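Local coordinates for SAM-dependent methyltransferase (Geobacter sulfurreducens, PDB 5BP7), which binds S-adenosyl-L-homocysteine and is probably an S-adenosylmethionine-dependent methyltransferase, at residues D216-L230 against V242-A254. Numbering follows the deposited sequence.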
loop_
_atom_site.group_PDB
_atom_site.type_symbol
_atom_site.label_atom_id
_atom_site.label_comp_id
_atom_site.label_asym_id
_atom_site.label_seq_id
_atom_site.Cartn_x
_atom_site.Cartn_y
_atom_site.Cartn_z
ATOM N N ASP A 216 -10.016 6.337 -7.867
ATOM C CA ASP A 216 -11.429 5.975 -7.974
ATOM C C ASP A 216 -11.655 4.520 -7.573
ATOM O O ASP A 216 -12.581 4.229 -6.828
ATOM C CB ASP A 216 -11.976 6.217 -9.383
ATOM C CG ASP A 216 -12.118 7.698 -9.740
ATOM O OD1 ASP A 216 -11.988 8.575 -8.843
ATOM O OD2 ASP A 216 -12.358 8.001 -10.951
ATOM N N ARG A 217 -10.812 3.609 -8.059
ATOM C CA ARG A 217 -10.929 2.168 -7.697
ATOM C C ARG A 217 -10.790 1.938 -6.221
ATOM O O ARG A 217 -11.591 1.248 -5.619
ATOM C CB ARG A 217 -9.891 1.273 -8.417
ATOM C CG ARG A 217 -10.028 1.124 -9.933
ATOM C CD ARG A 217 -11.340 0.517 -10.398
ATOM N NE ARG A 217 -12.436 1.492 -10.344
ATOM C CZ ARG A 217 -13.546 1.372 -9.623
ATOM N NH1 ARG A 217 -13.760 0.323 -8.831
ATOM N NH2 ARG A 217 -14.452 2.336 -9.691
ATOM N N TYR A 218 -9.779 2.549 -5.642
ATOM C CA TYR A 218 -9.518 2.401 -4.233
ATOM C C TYR A 218 -10.645 2.973 -3.345
ATOM O O TYR A 218 -11.122 2.292 -2.430
ATOM C CB TYR A 218 -8.183 3.048 -3.890
ATOM C CG TYR A 218 -7.916 3.039 -2.422
ATOM C CD1 TYR A 218 -7.844 1.842 -1.728
ATOM C CD2 TYR A 218 -7.801 4.224 -1.709
ATOM C CE1 TYR A 218 -7.647 1.826 -0.369
ATOM C CE2 TYR A 218 -7.582 4.211 -0.339
ATOM C CZ TYR A 218 -7.509 3.000 0.311
ATOM O OH TYR A 218 -7.328 2.964 1.648
ATOM N N GLU A 219 -11.108 4.189 -3.654
ATOM C CA GLU A 219 -12.140 4.822 -2.830
ATOM C C GLU A 219 -13.544 4.358 -3.147
ATOM O O GLU A 219 -14.277 3.991 -2.226
ATOM C CB GLU A 219 -12.088 6.347 -2.884
ATOM C CG GLU A 219 -10.795 6.923 -2.345
ATOM C CD GLU A 219 -10.571 6.764 -0.840
ATOM O OE1 GLU A 219 -11.458 6.280 -0.092
ATOM O OE2 GLU A 219 -9.457 7.127 -0.392
ATOM N N ALA A 220 -13.934 4.373 -4.418
ATOM C CA ALA A 220 -15.337 4.064 -4.786
ATOM C C ALA A 220 -15.786 2.669 -4.422
ATOM O O ALA A 220 -16.963 2.444 -4.093
ATOM C CB ALA A 220 -15.591 4.324 -6.260
ATOM N N ALA A 221 -14.862 1.712 -4.480
ATOM C CA ALA A 221 -15.201 0.341 -4.132
ATOM C C ALA A 221 -15.595 0.215 -2.656
ATOM O O ALA A 221 -16.372 -0.657 -2.289
ATOM C CB ALA A 221 -14.057 -0.599 -4.486
ATOM N N LYS A 222 -15.060 1.092 -1.812
ATOM C CA LYS A 222 -15.430 1.105 -0.401
ATOM C C LYS A 222 -16.911 1.386 -0.210
ATOM O O LYS A 222 -17.545 0.820 0.682
ATOM C CB LYS A 222 -14.641 2.158 0.371
ATOM C CG LYS A 222 -13.141 1.940 0.375
ATOM C CD LYS A 222 -12.470 3.048 1.168
ATOM C CE LYS A 222 -10.952 2.919 1.169
ATOM N NZ LYS A 222 -10.404 4.158 1.798
ATOM N N TRP A 223 -17.465 2.237 -1.065
ATOM C CA TRP A 223 -18.833 2.686 -0.862
ATOM C C TRP A 223 -19.821 1.545 -1.058
ATOM O O TRP A 223 -20.745 1.353 -0.253
ATOM C CB TRP A 223 -19.171 3.861 -1.776
ATOM C CG TRP A 223 -18.156 4.917 -1.742
ATOM C CD1 TRP A 223 -17.285 5.197 -0.717
ATOM C CD2 TRP A 223 -17.877 5.862 -2.777
ATOM N NE1 TRP A 223 -16.464 6.253 -1.057
ATOM C CE2 TRP A 223 -16.807 6.682 -2.316
ATOM C CE3 TRP A 223 -18.408 6.093 -4.059
ATOM C CZ2 TRP A 223 -16.277 7.723 -3.083
ATOM C CZ3 TRP A 223 -17.852 7.140 -4.836
ATOM C CH2 TRP A 223 -16.805 7.938 -4.334
ATOM N N LEU A 224 -19.615 0.775 -2.110
ATOM C CA LEU A 224 -20.439 -0.396 -2.331
ATOM C C LEU A 224 -20.328 -1.412 -1.187
ATOM O O LEU A 224 -21.338 -1.933 -0.727
ATOM C CB LEU A 224 -20.065 -1.086 -3.635
ATOM C CG LEU A 224 -20.962 -2.241 -4.071
ATOM C CD1 LEU A 224 -22.443 -1.875 -4.148
ATOM C CD2 LEU A 224 -20.449 -2.747 -5.410
ATOM N N THR A 225 -19.096 -1.692 -0.772
ATOM C CA THR A 225 -18.838 -2.603 0.331
ATOM C C THR A 225 -19.568 -2.121 1.598
ATOM O O THR A 225 -20.234 -2.913 2.263
ATOM C CB THR A 225 -17.325 -2.742 0.621
ATOM O OG1 THR A 225 -16.632 -3.152 -0.563
ATOM C CG2 THR A 225 -17.057 -3.786 1.706
HETATM N N MSE A 226 -19.447 -0.831 1.901
HETATM C CA MSE A 226 -20.114 -0.231 3.060
HETATM C C MSE A 226 -21.605 -0.383 2.991
HETATM O O MSE A 226 -22.246 -0.758 3.962
HETATM C CB MSE A 226 -19.821 1.259 3.171
HETATM C CG MSE A 226 -18.420 1.521 3.698
HETATM SE SE MSE A 226 -17.869 3.406 3.385
HETATM C CE MSE A 226 -18.271 3.833 5.212
ATOM N N ARG A 227 -22.178 -0.102 1.830
ATOM C CA ARG A 227 -23.636 -0.147 1.686
ATOM C C ARG A 227 -24.152 -1.549 1.927
ATOM O O ARG A 227 -25.159 -1.737 2.616
ATOM C CB ARG A 227 -24.084 0.375 0.315
ATOM C CG ARG A 227 -25.580 0.342 0.056
ATOM C CD ARG A 227 -26.427 1.066 1.104
ATOM N NE ARG A 227 -27.828 0.788 0.821
ATOM C CZ ARG A 227 -28.689 1.603 0.210
ATOM N NH1 ARG A 227 -28.377 2.846 -0.150
ATOM N NH2 ARG A 227 -29.924 1.159 -0.026
ATOM N N ARG A 228 -23.467 -2.530 1.356
ATOM C CA ARG A 228 -23.868 -3.933 1.543
ATOM C C ARG A 228 -23.681 -4.397 2.966
ATOM O O ARG A 228 -24.512 -5.124 3.487
ATOM C CB ARG A 228 -23.088 -4.840 0.621
ATOM C CG ARG A 228 -23.487 -4.645 -0.819
ATOM C CD ARG A 228 -22.759 -5.615 -1.708
ATOM N NE ARG A 228 -23.158 -5.426 -3.094
ATOM C CZ ARG A 228 -22.644 -6.093 -4.118
ATOM N NH1 ARG A 228 -21.704 -7.015 -3.916
ATOM N NH2 ARG A 228 -23.090 -5.853 -5.348
ATOM N N TRP A 229 -22.584 -3.966 3.581
ATOM C CA TRP A 229 -22.335 -4.276 4.974
ATOM C C TRP A 229 -23.416 -3.706 5.884
ATOM O O TRP A 229 -23.821 -4.368 6.831
ATOM C CB TRP A 229 -20.976 -3.758 5.415
ATOM C CG TRP A 229 -20.607 -4.172 6.808
ATOM C CD1 TRP A 229 -19.939 -5.293 7.170
ATOM C CD2 TRP A 229 -20.888 -3.469 8.008
ATOM N NE1 TRP A 229 -19.777 -5.332 8.535
ATOM C CE2 TRP A 229 -20.345 -4.215 9.070
ATOM C CE3 TRP A 229 -21.535 -2.265 8.294
ATOM C CZ2 TRP A 229 -20.430 -3.803 10.401
ATOM C CZ3 TRP A 229 -21.629 -1.853 9.635
ATOM C CH2 TRP A 229 -21.081 -2.625 10.665
ATOM N N LEU A 230 -23.872 -2.493 5.595
ATOM C CA LEU A 230 -24.961 -1.855 6.373
ATOM C C LEU A 230 -26.261 -2.616 6.282
ATOM O O LEU A 230 -26.959 -2.798 7.277
ATOM C CB LEU A 230 -25.215 -0.402 5.923
ATOM C CG LEU A 230 -24.226 0.613 6.474
ATOM C CD1 LEU A 230 -24.285 1.915 5.686
ATOM C CD2 LEU A 230 -24.489 0.860 7.959
ATOM N N VAL A 242 -20.515 4.021 9.988
ATOM C CA VAL A 242 -20.402 3.603 8.592
ATOM C C VAL A 242 -21.390 4.352 7.723
ATOM O O VAL A 242 -21.031 4.808 6.626
ATOM C CB VAL A 242 -20.608 2.082 8.429
ATOM C CG1 VAL A 242 -20.666 1.685 6.957
ATOM C CG2 VAL A 242 -19.459 1.334 9.101
ATOM N N ARG A 243 -22.618 4.472 8.208
ATOM C CA ARG A 243 -23.668 5.229 7.526
ATOM C C ARG A 243 -23.277 6.696 7.274
ATOM O O ARG A 243 -23.406 7.220 6.164
ATOM C CB ARG A 243 -24.955 5.125 8.365
ATOM C CG ARG A 243 -26.199 5.840 7.852
ATOM C CD ARG A 243 -26.637 5.342 6.492
ATOM N NE ARG A 243 -25.983 6.105 5.432
ATOM C CZ ARG A 243 -26.204 5.954 4.128
ATOM N NH1 ARG A 243 -27.070 5.030 3.684
ATOM N NH2 ARG A 243 -25.551 6.735 3.257
ATOM N N ALA A 244 -22.743 7.338 8.294
ATOM C CA ALA A 244 -22.260 8.733 8.164
ATOM C C ALA A 244 -21.123 8.884 7.145
ATOM O O ALA A 244 -21.093 9.828 6.347
ATOM C CB ALA A 244 -21.808 9.263 9.518
ATOM N N GLN A 245 -20.164 7.974 7.205
ATOM C CA GLN A 245 -19.066 7.982 6.255
ATOM C C GLN A 245 -19.540 7.735 4.831
ATOM O O GLN A 245 -19.089 8.380 3.901
ATOM C CB GLN A 245 -18.034 6.944 6.626
ATOM C CG GLN A 245 -16.986 7.404 7.607
ATOM C CD GLN A 245 -15.762 6.500 7.541
ATOM O OE1 GLN A 245 -15.248 6.187 6.454
ATOM N NE2 GLN A 245 -15.286 6.076 8.693
ATOM N N LEU A 246 -20.461 6.800 4.650
ATOM C CA LEU A 246 -21.001 6.545 3.309
ATOM C C LEU A 246 -21.642 7.798 2.709
ATOM O O LEU A 246 -21.524 8.052 1.509
ATOM C CB LEU A 246 -22.011 5.379 3.344
ATOM C CG LEU A 246 -22.654 4.966 2.021
ATOM C CD1 LEU A 246 -21.638 4.632 0.920
ATOM C CD2 LEU A 246 -23.548 3.772 2.284
ATOM N N THR A 247 -22.321 8.573 3.553
ATOM C CA THR A 247 -22.966 9.797 3.121
ATOM C C THR A 247 -21.966 10.866 2.670
ATOM O O THR A 247 -22.164 11.501 1.656
ATOM C CB THR A 247 -23.840 10.369 4.249
ATOM O OG1 THR A 247 -24.817 9.390 4.606
ATOM C CG2 THR A 247 -24.563 11.638 3.805
ATOM N N SER A 248 -20.902 11.064 3.432
ATOM C CA SER A 248 -20.019 12.198 3.219
ATOM C C SER A 248 -18.832 11.894 2.322
ATOM O O SER A 248 -18.234 12.811 1.753
ATOM C CB SER A 248 -19.532 12.712 4.578
ATOM O OG SER A 248 -18.809 11.714 5.277
ATOM N N GLU A 249 -18.431 10.633 2.249
ATOM C CA GLU A 249 -17.157 10.274 1.592
ATOM C C GLU A 249 -17.077 10.631 0.100
ATOM O O GLU A 249 -16.035 11.087 -0.333
ATOM C CB GLU A 249 -16.792 8.797 1.807
ATOM C CG GLU A 249 -16.015 8.493 3.086
ATOM C CD GLU A 249 -14.640 9.120 3.087
ATOM O OE1 GLU A 249 -14.469 10.159 3.753
ATOM O OE2 GLU A 249 -13.722 8.589 2.417
ATOM N N PRO A 250 -18.149 10.387 -0.690
ATOM C CA PRO A 250 -18.023 10.691 -2.118
ATOM C C PRO A 250 -17.688 12.167 -2.388
ATOM O O PRO A 250 -16.782 12.454 -3.184
ATOM C CB PRO A 250 -19.402 10.313 -2.680
ATOM C CG PRO A 250 -19.854 9.202 -1.781
ATOM C CD PRO A 250 -19.379 9.621 -0.405
ATOM N N GLY A 251 -18.387 13.070 -1.697
ATOM C CA GLY A 251 -18.101 14.498 -1.765
ATOM C C GLY A 251 -16.698 14.873 -1.287
ATOM O O GLY A 251 -16.014 15.673 -1.925
ATOM N N ARG A 252 -16.279 14.336 -0.144
ATOM C CA ARG A 252 -14.954 14.653 0.411
ATOM C C ARG A 252 -13.883 14.193 -0.576
ATOM O O ARG A 252 -12.960 14.942 -0.879
ATOM C CB ARG A 252 -14.723 14.000 1.794
ATOM C CG ARG A 252 -13.412 14.404 2.507
ATOM C CD ARG A 252 -12.848 13.345 3.462
ATOM N NE ARG A 252 -12.675 12.059 2.776
ATOM C CZ ARG A 252 -11.722 11.785 1.879
ATOM N NH1 ARG A 252 -10.794 12.688 1.541
ATOM N NH2 ARG A 252 -11.682 10.586 1.302
ATOM N N TYR A 253 -14.008 12.949 -1.023
ATOM C CA TYR A 253 -13.066 12.351 -1.961
ATOM C C TYR A 253 -12.910 13.215 -3.230
ATOM O O TYR A 253 -11.801 13.611 -3.594
ATOM C CB TYR A 253 -13.480 10.913 -2.320
ATOM C CG TYR A 253 -12.723 10.395 -3.507
ATOM C CD1 TYR A 253 -11.347 10.183 -3.421
ATOM C CD2 TYR A 253 -13.353 10.190 -4.747
ATOM C CE1 TYR A 253 -10.615 9.779 -4.522
ATOM C CE2 TYR A 253 -12.621 9.754 -5.853
ATOM C CZ TYR A 253 -11.250 9.558 -5.736
ATOM O OH TYR A 253 -10.483 9.175 -6.803
ATOM N N ALA A 254 -14.036 13.535 -3.864
ATOM C CA ALA A 254 -14.026 14.285 -5.117
ATOM C C ALA A 254 -13.523 15.713 -4.918
ATOM O O ALA A 254 -12.862 16.253 -5.766
ATOM C CB ALA A 254 -15.415 14.293 -5.732
HETATM O O HOH W 1 -14.130 6.583 0.377
HETATM O O HOH W 2 -11.662 6.789 3.476
#
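W223 pushes its indole into helix 242-254 as a knob among L246, E249, P250 and Y253, in an antiparallel helical hairpin: the axes cross at -147°, 9.9 Å apart. This hairpin, helices 212-232 and 239-260, connects strand 202-209 to strand 261-270, neighbours at one end of the Rossmann-like methyltransferase sheet. P250 CG sits over the six-membered ring, 3.9 Å from its centroid and 5° off the normal, which qualifies as a CH-pi contact; A220 CA covers the opposite face. The indole N-H is satisfied through water: NE1 donates to a molecule that in turn donates to E219 OE1 (2.7 Å) and E249 OE2. That water bridges two carboxylates whose nearest oxygens, E219 OE1 and E249 OE2, lie 4.1 Å apart. Each acid also has a cation on its own helix, which probably eases their repulsion. K222 NZ meets E219 OE1 from above the carboxylate plane, whereas R252 grips E249 side-on, NE to OE1 and NH2 to OE2, with both acceptors near the guanidinium plane; R252 NH1 is hydrogen-bonded to G178 O and T257 OG1. Toward 230 and 242 the packing turns apolar: V242 CG1 touches L230 CG at 3.7 Å, and the bend at chi3 of selenomethionine M226 brings its CE to Q245 CB. At the other end, E219 CB lies over the Y253 ring, and the tyrosine, its CG anti to the backbone N (chi1 167°), reaches D216. There Y253 OH donates to the anti side of D216 OD1 at 2.6 Å, the same oxygen that R258 NE engages in a salt bridge.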